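Local coordinates for protein dTDP-4-dehydrorhamnose reductase (Bacillus anthracis, PDB 3SC6) that catalyses the NADPH-dependent reduction of dTDP-4-dehydrorhamnose to dTDP-L-rhamnose, the final step of dTDP-L-rhamnose biosynthesis, at residues 70-75 with 127-132; 108-113 with 122-127. One frame throughout, in Å; residues are numbered along the deposited sequence. Where two conformers were deposited one is given.

Contact 1 of 2, residues 70-75 with 127-132; sequences DQAEKE and INIYGA. With NAP (NADP nicotinamide-adenine-dinucleotide phosphate), chain G.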
ATOM      1  N   ASP A  70      14.052  -5.178   0.080  1.00 72.18           N
ATOM      2  CA  ASP A  70      15.473  -5.545   0.121  1.00 75.42           C
ATOM      3  C   ASP A  70      15.913  -6.537  -0.946  1.00 76.25           C
ATOM      4  O   ASP A  70      16.902  -6.307  -1.644  1.00 76.87           O
ATOM      5  CB  ASP A  70      15.839  -6.116   1.494  1.00 77.64           C
ATOM      6  CG  ASP A  70      15.684  -5.107   2.605  1.00 79.67           C
ATOM      7  OD1 ASP A  70      15.735  -5.506   3.786  1.00 84.91           O
ATOM      8  OD2 ASP A  70      15.496  -3.914   2.297  1.00 79.95           O
ATOM      9  N   GLN A  71      15.184  -7.640  -1.070  1.00 76.81           N
ATOM     10  CA  GLN A  71      15.531  -8.662  -2.050  1.00 78.12           C
ATOM     11  C   GLN A  71      15.302  -8.171  -3.486  1.00 76.42           C
ATOM     12  O   GLN A  71      15.832  -8.746  -4.438  1.00 76.73           O
ATOM     13  CB  GLN A  71      14.761  -9.954  -1.755  1.00 79.14           C
ATOM     14  CG  GLN A  71      15.118 -11.129  -2.655  1.00 82.04           C
ATOM     15  CD  GLN A  71      14.365 -12.395  -2.285  1.00 85.78           C
ATOM     16  OE1 GLN A  71      14.581 -13.452  -2.878  1.00 88.62           O
ATOM     17  NE2 GLN A  71      13.485 -12.296  -1.290  1.00 86.15           N
ATOM     18  N   ALA A  72      14.525  -7.098  -3.629  1.00 74.65           N
ATOM     19  CA  ALA A  72      14.234  -6.523  -4.939  1.00 73.04           C
ATOM     20  C   ALA A  72      15.529  -6.096  -5.628  1.00 73.66           C
ATOM     21  O   ALA A  72      15.635  -6.152  -6.851  1.00 73.64           O
ATOM     22  CB  ALA A  72      13.302  -5.328  -4.791  1.00 71.35           C
ATOM     23  N   GLU A  73      16.503  -5.665  -4.831  1.00 74.62           N
ATOM     24  CA  GLU A  73      17.803  -5.225  -5.342  1.00 75.71           C
ATOM     25  C   GLU A  73      18.582  -6.378  -5.977  1.00 76.53           C
ATOM     26  O   GLU A  73      19.364  -6.176  -6.903  1.00 76.59           O
ATOM     27  CB  GLU A  73      18.634  -4.626  -4.198  1.00 77.34           C
ATOM     28  CG  GLU A  73      18.044  -3.371  -3.556  1.00 77.23           C
ATOM     29  CD  GLU A  73      17.997  -2.183  -4.501  1.00 78.29           C
ATOM     30  OE1 GLU A  73      18.699  -2.212  -5.534  1.00 79.50           O
ATOM     31  OE2 GLU A  73      17.297  -1.197  -4.184  1.00 77.64           O
ATOM     32  N   LYS A  74      18.358  -7.586  -5.474  1.00 76.98           N
ATOM     33  CA  LYS A  74      19.040  -8.767  -5.980  1.00 78.62           C
ATOM     34  C   LYS A  74      18.271  -9.471  -7.101  1.00 77.32           C
ATOM     35  O   LYS A  74      18.862 -10.189  -7.905  1.00 78.35           O
ATOM     36  CB  LYS A  74      19.337  -9.720  -4.821  1.00 80.60           C
ATOM     37  CG  LYS A  74      20.233  -9.078  -3.764  1.00 83.11           C
ATOM     38  CD  LYS A  74      20.569 -10.018  -2.623  1.00 86.95           C
ATOM     39  CE  LYS A  74      21.493  -9.336  -1.616  1.00 88.89           C
ATOM     40  NZ  LYS A  74      21.871 -10.231  -0.485  1.00 91.01           N
ATOM     41  N   GLU A  75      16.960  -9.263  -7.148  1.00 74.94           N
ATOM     42  CA  GLU A  75      16.117  -9.869  -8.176  1.00 73.89           C
ATOM     43  C   GLU A  75      15.334  -8.767  -8.874  1.00 71.50           C
ATOM     44  O   GLU A  75      14.151  -8.558  -8.607  1.00 70.07           O
ATOM     45  CB  GLU A  75      15.187 -10.919  -7.571  1.00 74.00           C
ATOM     46  CG  GLU A  75      15.930 -12.102  -6.958  1.00 77.30           C
ATOM     47  CD  GLU A  75      15.002 -13.142  -6.356  1.00 78.96           C
ATOM     48  OE1 GLU A  75      15.493 -14.224  -5.979  1.00 79.98           O
ATOM     49  OE2 GLU A  75      13.781 -12.889  -6.275  1.00 80.82           O
ATOM     50  N   ILE A 127      13.622   5.794  -5.703  1.00 55.60           N
ATOM     51  CA  ILE A 127      14.829   5.686  -4.886  1.00 56.47           C
ATOM     52  C   ILE A 127      15.469   4.284  -4.875  1.00 56.28           C
ATOM     53  O   ILE A 127      16.663   4.152  -4.601  1.00 57.45           O
ATOM     54  CB  ILE A 127      14.516   6.124  -3.432  1.00 56.79           C
ATOM     55  CG1 ILE A 127      15.794   6.237  -2.596  1.00 59.81           C
ATOM     56  CG2 ILE A 127      13.504   5.177  -2.797  1.00 54.82           C
ATOM     57  CD1 ILE A 127      15.544   6.714  -1.179  1.00 61.38           C
ATOM     58  N   ASN A 128      14.686   3.248  -5.171  1.00 54.56           N
ATOM     59  CA  ASN A 128      15.194   1.870  -5.183  1.00 54.61           C
ATOM     60  C   ASN A 128      14.483   1.010  -6.226  1.00 53.28           C
ATOM     61  O   ASN A 128      13.522   1.458  -6.838  1.00 52.68           O
ATOM     62  CB  ASN A 128      15.063   1.257  -3.784  1.00 55.35           C
ATOM     63  CG  ASN A 128      13.623   1.195  -3.299  1.00 53.73           C
ATOM     64  OD1 ASN A 128      12.682   1.294  -4.082  1.00 54.16           O
ATOM     65  ND2 ASN A 128      13.452   0.991  -2.001  1.00 54.47           N
ATOM     66  N   ILE A 129      14.942  -0.225  -6.421  1.00 53.84           N
ATOM     67  CA  ILE A 129      14.323  -1.123  -7.415  1.00 52.90           C
ATOM     68  C   ILE A 129      12.820  -1.285  -7.221  1.00 51.44           C
ATOM     69  O   ILE A 129      12.066  -1.251  -8.189  1.00 50.87           O
ATOM     70  CB  ILE A 129      15.011  -2.497  -7.473  1.00 53.95           C
ATOM     71  CG1 ILE A 129      16.452  -2.338  -7.954  1.00 55.66           C
ATOM     72  CG2 ILE A 129      14.301  -3.403  -8.456  1.00 52.80           C
ATOM     73  CD1 ILE A 129      16.564  -1.750  -9.350  1.00 55.35           C
ATOM     74  N   TYR A 130      12.382  -1.482  -5.984  1.00 51.78           N
ATOM     75  CA  TYR A 130      10.955  -1.631  -5.712  1.00 50.33           C
ATOM     76  C   TYR A 130      10.194  -0.413  -6.200  1.00 49.75           C
ATOM     77  O   TYR A 130       9.203  -0.538  -6.926  1.00 48.90           O
ATOM     78  CB  TYR A 130      10.713  -1.841  -4.220  1.00 50.65           C
ATOM     79  CG  TYR A 130       9.256  -1.789  -3.797  1.00 49.55           C
ATOM     80  CD1 TYR A 130       8.423  -2.896  -3.912  1.00 49.00           C
ATOM     81  CD2 TYR A 130       8.734  -0.637  -3.223  1.00 48.60           C
ATOM     82  CE1 TYR A 130       7.096  -2.836  -3.500  1.00 48.98           C
ATOM     83  CE2 TYR A 130       7.425  -0.571  -2.808  1.00 48.58           C
ATOM     84  CZ  TYR A 130       6.609  -1.664  -2.944  1.00 48.99           C
ATOM     85  OH  TYR A 130       5.303  -1.571  -2.519  1.00 46.57           O
ATOM     86  N   GLY A 131      10.669   0.764  -5.806  1.00 50.08           N
ATOM     87  CA  GLY A 131      10.036   2.014  -6.202  1.00 49.45           C
ATOM     88  C   GLY A 131       9.999   2.205  -7.706  1.00 48.97           C
ATOM     89  O   GLY A 131       8.994   2.663  -8.254  1.00 48.32           O
ATOM     90  N   ALA A 132      11.094   1.844  -8.372  1.00 49.69           N
ATOM     91  CA  ALA A 132      11.205   1.975  -9.823  1.00 49.44           C
ATOM     92  C   ALA A 132      10.308   0.993 -10.547  1.00 48.59           C
ATOM     93  O   ALA A 132       9.751   1.316 -11.592  1.00 48.57           O
ATOM     94  CB  ALA A 132      12.643   1.778 -10.261  1.00 50.39           C
TER
HETATM   95  PA  NAP G 285       1.690  -8.273   0.325  1.00 60.45           P
HETATM   96  O1A NAP G 285       3.033  -8.776  -0.144  1.00 59.85           O
HETATM   97  O2A NAP G 285       1.056  -8.891   1.552  1.00 58.79           O
HETATM   98  O5B NAP G 285       0.635  -8.379  -0.886  1.00 59.65           O
HETATM   99  C5B NAP G 285       1.037  -8.690  -2.217  1.00 59.18           C
HETATM  100  C4B NAP G 285       0.370  -9.994  -2.641  1.00 58.22           C
HETATM  101  O4B NAP G 285       0.565 -10.207  -4.048  1.00 57.98           O
HETATM  102  C3B NAP G 285       0.954 -11.203  -1.911  1.00 57.50           C
HETATM  103  O3B NAP G 285      -0.058 -11.943  -1.223  1.00 55.08           O
HETATM  104  C2B NAP G 285       1.566 -12.047  -3.005  1.00 57.55           C
HETATM  105  O2B NAP G 285       1.425 -13.444  -2.750  1.00 58.30           O
HETATM  106  C1B NAP G 285       0.797 -11.602  -4.242  1.00 56.91           C
HETATM  107  N9A NAP G 285       1.500 -11.958  -5.504  1.00 54.53           N
HETATM  108  C8A NAP G 285       2.821 -12.148  -5.687  1.00 52.90           C
HETATM  109  N7A NAP G 285       3.036 -12.490  -6.978  1.00 52.32           N
HETATM  110  C5A NAP G 285       1.840 -12.522  -7.595  1.00 51.54           C
HETATM  111  C6A NAP G 285       1.397 -12.826  -8.976  1.00 49.70           C
HETATM  112  N6A NAP G 285       2.297 -13.157  -9.934  1.00 48.31           N
HETATM  113  N1A NAP G 285       0.075 -12.755  -9.254  1.00 49.94           N
HETATM  114  C2A NAP G 285      -0.813 -12.422  -8.296  1.00 52.23           C
HETATM  115  N3A NAP G 285      -0.428 -12.146  -7.033  1.00 52.47           N
HETATM  116  C4A NAP G 285       0.878 -12.191  -6.663  1.00 52.90           C
HETATM  117  O3  NAP G 285       1.788  -6.674   0.535  1.00 61.63           O
HETATM  118  PN  NAP G 285       0.487  -5.718   0.672  1.00 61.32           P
HETATM  119  O1N NAP G 285       0.849  -4.582   1.600  1.00 62.92           O
HETATM  120  O2N NAP G 285      -0.748  -6.546   0.923  1.00 59.73           O
HETATM  121  O5D NAP G 285       0.347  -5.112  -0.807  1.00 65.90           O
HETATM  122  C5D NAP G 285      -0.562  -4.043  -1.071  1.00 67.98           C
HETATM  123  C4D NAP G 285       0.045  -3.056  -2.068  1.00 68.93           C
HETATM  124  O4D NAP G 285       0.502  -1.879  -1.384  1.00 69.89           O
HETATM  125  C3D NAP G 285       1.241  -3.628  -2.823  1.00 68.88           C
HETATM  126  O3D NAP G 285       1.035  -3.512  -4.234  1.00 67.59           O
HETATM  127  C2D NAP G 285       2.428  -2.794  -2.391  1.00 68.85           C
HETATM  128  O2D NAP G 285       3.298  -2.559  -3.498  1.00 66.20           O
HETATM  129  C1D NAP G 285       1.805  -1.510  -1.854  1.00 70.70           C
HETATM  130  N1N NAP G 285       2.586  -0.880  -0.779  1.00 73.35           N
HETATM  131  C2N NAP G 285       2.829  -1.550   0.361  1.00 75.20           C
HETATM  132  C3N NAP G 285       3.564  -0.965   1.391  1.00 76.06           C
HETATM  133  C7N NAP G 285       3.821  -1.743   2.654  1.00 76.52           C
HETATM  134  O7N NAP G 285       3.441  -2.904   2.721  1.00 76.95           O
HETATM  135  N7N NAP G 285       4.449  -1.169   3.678  1.00 77.08           N
HETATM  136  C4N NAP G 285       4.042   0.333   1.228  1.00 75.71           C
HETATM  137  C5N NAP G 285       3.774   1.005   0.048  1.00 74.59           C
HETATM  138  C6N NAP G 285       3.035   0.374  -0.947  1.00 74.04           C
HETATM  139  P2B NAP G 285       2.691 -14.327  -2.284  1.00 58.86           P
HETATM  140  O1X NAP G 285       2.060 -15.635  -1.876  1.00 60.87           O
HETATM  141  O2X NAP G 285       3.569 -14.418  -3.510  1.00 60.63           O
HETATM  142  O3X NAP G 285       3.300 -13.541  -1.148  1.00 57.85           O

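Contact 2 of 2, residues 108-113 with 122-127; sequences YVFQGD and HNPAPI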
ATOM      1  N   TYR A 108       8.012   5.054  -2.487  1.00 57.27           N
ATOM      2  CA  TYR A 108       9.388   4.818  -2.929  1.00 59.15           C
ATOM      3  C   TYR A 108       9.598   5.252  -4.379  1.00 58.34           C
ATOM      4  O   TYR A 108      10.651   5.003  -4.962  1.00 58.81           O
ATOM      5  CB  TYR A 108       9.827   3.360  -2.726  1.00 60.09           C
ATOM      6  CG  TYR A 108       9.892   2.927  -1.277  1.00 63.81           C
ATOM      7  CD1 TYR A 108      10.818   3.489  -0.415  1.00 68.97           C
ATOM      8  CD2 TYR A 108       9.066   1.932  -0.786  1.00 68.21           C
ATOM      9  CE1 TYR A 108      10.895   3.098   0.909  1.00 72.39           C
ATOM     10  CE2 TYR A 108       9.137   1.528   0.541  1.00 71.27           C
ATOM     11  CZ  TYR A 108      10.055   2.116   1.382  1.00 72.63           C
ATOM     12  OH  TYR A 108      10.138   1.723   2.699  1.00 75.23           O
ATOM     13  N   VAL A 109       8.586   5.896  -4.956  1.00 57.74           N
ATOM     14  CA  VAL A 109       8.663   6.384  -6.323  1.00 57.28           C
ATOM     15  C   VAL A 109       9.364   7.749  -6.283  1.00 58.67           C
ATOM     16  O   VAL A 109       9.729   8.296  -7.318  1.00 58.77           O
ATOM     17  CB  VAL A 109       7.270   6.506  -6.984  1.00 56.05           C
ATOM     18  CG1 VAL A 109       6.610   5.137  -7.085  1.00 53.74           C
ATOM     19  CG2 VAL A 109       6.388   7.479  -6.215  1.00 55.74           C
ATOM     20  N   PHE A 110       9.524   8.298  -5.076  1.00 60.01           N
ATOM     21  CA  PHE A 110      10.190   9.582  -4.878  1.00 61.84           C
ATOM     22  C   PHE A 110      11.483   9.351  -4.101  1.00 64.58           C
ATOM     23  O   PHE A 110      11.712   8.260  -3.573  1.00 64.21           O
ATOM     24  CB  PHE A 110       9.327  10.557  -4.075  1.00 61.85           C
ATOM     25  CG  PHE A 110       8.023  10.903  -4.718  1.00 58.68           C
ATOM     26  CD1 PHE A 110       7.957  11.895  -5.676  1.00 57.93           C
ATOM     27  CD2 PHE A 110       6.854  10.290  -4.316  1.00 58.43           C
ATOM     28  CE1 PHE A 110       6.756  12.237  -6.260  1.00 57.74           C
ATOM     29  CE2 PHE A 110       5.646  10.631  -4.893  1.00 58.41           C
ATOM     30  CZ  PHE A 110       5.599  11.609  -5.868  1.00 57.55           C
ATOM     31  N   GLN A 111      12.320  10.385  -4.026  1.00 67.74           N
ATOM     32  CA  GLN A 111      13.593  10.308  -3.299  1.00 70.92           C
ATOM     33  C   GLN A 111      13.371  10.355  -1.791  1.00 72.94           C
ATOM     34  O   GLN A 111      14.244   9.959  -1.014  1.00 74.49           O
ATOM     35  CB  GLN A 111      14.532  11.439  -3.724  1.00 72.18           C
ATOM     36  CG  GLN A 111      14.987  11.373  -5.177  1.00 73.61           C
ATOM     37  CD  GLN A 111      15.825  10.134  -5.481  1.00 75.09           C
ATOM     38  OE1 GLN A 111      16.166   9.363  -4.587  1.00 76.83           O
ATOM     39  NE2 GLN A 111      16.177   9.955  -6.747  1.00 76.91           N
ATOM     40  N   GLY A 112      12.202  10.849  -1.387  1.00 73.75           N
ATOM     41  CA  GLY A 112      11.842  10.955   0.023  1.00 75.29           C
ATOM     42  C   GLY A 112      12.872  11.703   0.842  1.00 78.05           C
ATOM     43  O   GLY A 112      13.252  11.265   1.927  1.00 79.65           O
ATOM     44  N   ASP A 113      13.319  12.839   0.321  1.00 79.60           N
ATOM     45  CA  ASP A 113      14.313  13.659   1.006  1.00 82.38           C
ATOM     46  C   ASP A 113      13.749  15.010   1.471  1.00 83.49           C
ATOM     47  O   ASP A 113      14.463  15.815   2.061  1.00 85.22           O
ATOM     48  CB  ASP A 113      15.555  13.825   0.121  1.00 83.27           C
ATOM     49  CG  ASP A 113      15.235  14.415  -1.237  1.00 83.06           C
ATOM     50  OD1 ASP A 113      14.055  14.740  -1.487  1.00 82.69           O
ATOM     51  OD2 ASP A 113      16.164  14.542  -2.060  1.00 85.26           O
ATOM     52  N   HIS A 122       4.332  16.237  -8.713  0.50 58.16           N
ATOM     53  CA  HIS A 122       5.789  16.233  -8.869  0.50 59.14           C
ATOM     54  C   HIS A 122       6.254  14.982  -9.605  0.50 58.07           C
ATOM     55  O   HIS A 122       5.738  13.887  -9.380  0.50 56.63           O
ATOM     56  CB  HIS A 122       6.535  16.373  -7.533  0.50 60.18           C
ATOM     57  CG  HIS A 122       6.363  17.708  -6.872  0.50 62.99           C
ATOM     58  ND1 HIS A 122       5.900  17.854  -5.582  0.50 64.66           N
ATOM     59  CD2 HIS A 122       6.592  18.962  -7.333  0.50 65.24           C
ATOM     60  CE1 HIS A 122       5.856  19.140  -5.275  0.50 66.20           C
ATOM     61  NE2 HIS A 122       6.268  19.833  -6.322  0.50 66.56           N
ATOM     62  N   ASN A 123       7.222  15.167 -10.497  1.00 58.65           N
ATOM     63  CA  ASN A 123       7.776  14.068 -11.283  1.00 58.56           C
ATOM     64  C   ASN A 123       8.491  13.101 -10.366  1.00 57.74           C
ATOM     65  O   ASN A 123       9.393  13.492  -9.629  1.00 58.59           O
ATOM     66  CB  ASN A 123       8.757  14.576 -12.342  1.00 60.35           C
ATOM     67  CG  ASN A 123       8.103  15.493 -13.358  1.00 63.64           C
ATOM     68  OD1 ASN A 123       6.884  15.664 -13.365  1.00 66.77           O
ATOM     69  ND2 ASN A 123       8.914  16.075 -14.237  1.00 67.27           N
ATOM     70  N   PRO A 124       8.081  11.831 -10.393  1.00 56.10           N
ATOM     71  CA  PRO A 124       8.733  10.861  -9.528  1.00 55.83           C
ATOM     72  C   PRO A 124      10.200  10.606  -9.864  1.00 56.14           C
ATOM     73  O   PRO A 124      10.647  10.862 -10.981  1.00 55.69           O
ATOM     74  CB  PRO A 124       7.901   9.593  -9.754  1.00 54.89           C
ATOM     75  CG  PRO A 124       6.563  10.107 -10.151  1.00 53.92           C
ATOM     76  CD  PRO A 124       6.877  11.269 -11.027  1.00 54.53           C
ATOM     77  N   ALA A 125      10.929  10.122  -8.865  1.00 56.51           N
ATOM     78  CA  ALA A 125      12.344   9.802  -8.976  1.00 57.14           C
ATOM     79  C   ALA A 125      12.584   8.621  -8.039  1.00 56.73           C
ATOM     80  O   ALA A 125      13.101   8.794  -6.936  1.00 57.42           O
ATOM     81  CB  ALA A 125      13.195  10.988  -8.577  1.00 58.25           C
ATOM     82  N   PRO A 126      12.181   7.413  -8.475  1.00 55.45           N
ATOM     83  CA  PRO A 126      12.325   6.180  -7.705  1.00 55.15           C
ATOM     84  C   PRO A 126      13.663   6.088  -6.998  1.00 56.02           C
ATOM     85  O   PRO A 126      14.708   6.264  -7.627  1.00 57.16           O
ATOM     86  CB  PRO A 126      12.194   5.093  -8.767  1.00 55.07           C
ATOM     87  CG  PRO A 126      11.310   5.688  -9.792  1.00 54.39           C
ATOM     88  CD  PRO A 126      11.621   7.157  -9.815  1.00 54.41           C
ATOM     89  N   ILE A 127      13.622   5.794  -5.703  1.00 55.60           N
ATOM     90  CA  ILE A 127      14.829   5.686  -4.886  1.00 56.47           C
ATOM     91  C   ILE A 127      15.469   4.284  -4.875  1.00 56.28           C
ATOM     92  O   ILE A 127      16.663   4.152  -4.601  1.00 57.45           O
ATOM     93  CB  ILE A 127      14.516   6.124  -3.432  1.00 56.79           C
ATOM     94  CG1 ILE A 127      15.794   6.237  -2.596  1.00 59.81           C
ATOM     95  CG2 ILE A 127      13.504   5.177  -2.797  1.00 54.82           C
ATOM     96  CD1 ILE A 127      15.544   6.714  -1.179  1.00 61.38           C
TER

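Contact 1 of 2, residues 70-75 with 127-132
The carboxylate of Glu73 lies at the amino end of helix 129-144, where the Ile129 N-H is directed at it. The bond is long and weak: Ile129 N to Glu73 OE2 is 3.4 Å, with an N-H...O angle of 168°. This helix of the Rossmann fold carries the YxxxK signature of short-chain dehydrogenases/reductases as Tyr130 and Lys134. The negative group there would probably be favoured by the helix dipole. Glu73 gets there by a bend at chi2 (-66°), which folds the chain back over the start of the helix. Glu73 OE2 also rests on Asn128 CB at 3.3 Å, while OE1 touches Ile129 CG1. Asn128 is the N-cap, and Asn128 OD1 accepts from Gly131 N at 2.7 Å. Thus side chains from both segments serve the first turn.

Beside the carboxylate the contact is mainly apolar. Ala72 CB packs against both Ile129 CB, at 4.3 Å, and Tyr130 CB. The backbone adds Ala72 O, which meets the methyl Ile129 CG2 at 3.5 Å. Arg76 and Ala79 of helix 76-97 pack further against Ile129. The Tyr130 ring leaves this packing and runs to the cofactor. Lys134 NZ and Thr67 OG1 also bond NADP. Tyr130 OH is hydrogen-bonded to the nicotinamide ribose hydroxyl O2D, which lies at the ring edge near its plane; the modelled 2.4 Å from Tyr130 OH to NADP O2D is doubtfully short.

Contact 2 of 2, residues 108-113 with 122-127
Tyr108 O accepts from Ile127 N and also takes a weaker CA-H...O contact from Pro126 CA. Ile127 N donates to Tyr108 O at 3.2 Å, with an N-H...O angle of 161°. Both segments belong to the long loop between strand 100-106 and helix 129-144 of the Rossmann fold. The two ends of that loop lie against each other without forming regular strands.

One residue on, Val109 O faces the pair Ala125-Pro126. Ala125 N gives it a weak bond, bent to 127° at the hydrogen, while Pro126 N has no hydrogen to offer. Pro124 CB closes on Val109 O at 3.3 Å.

The Phe110 ring packs by its CE1 corner. His122 O sits at the ring edge, near the plane, 3.7 Å from Phe110 CE1, and Pro124 CG lies 4.4 Å from Phe110 CE1. Tyr118 stacks on the ring from within the loop, and Arg152 of strand 148-157 touches Val109, Phe110 and Pro124.

Gln111 bends at chi2 (-64°) and lays its amide over Ala125 and Ile127. Gln111 NE2 is 3.6 Å from Ala125 CB, but its angle to Ala125 O is too poor for a bond. OE1 rests against Ile127 CG1. Ile127 spreads its branches over 108-113: Ile127 CG2 lies at the Tyr108 ring edge, 4.0 Å from Tyr108 CD1, and Ile127 CD1 reaches Gln111 O at 3.5 Å.

How the contacts relate
Contact 1 is buried and contact 2 lies at the surface. Contact 1 sets the short helix 69-72 and its exit turn against the start of helix 129-144, beside the cofactor. Contact 2 holds together two parts of the loop that leads into that same helix. In sequence, contact 2 falls inside the span that contact 1 brackets. Ile127 belongs to both, but packs across contact 2 alone. Contact 1 pairs a side-chain carboxylate with a helix end, whereas contact 2 relies on backbone carbonyls and prolines. They meet where Tyr130 CD2 packs 3.6 Å from Tyr108 CD2 and where Pro126 CB rests on Ala132 CA.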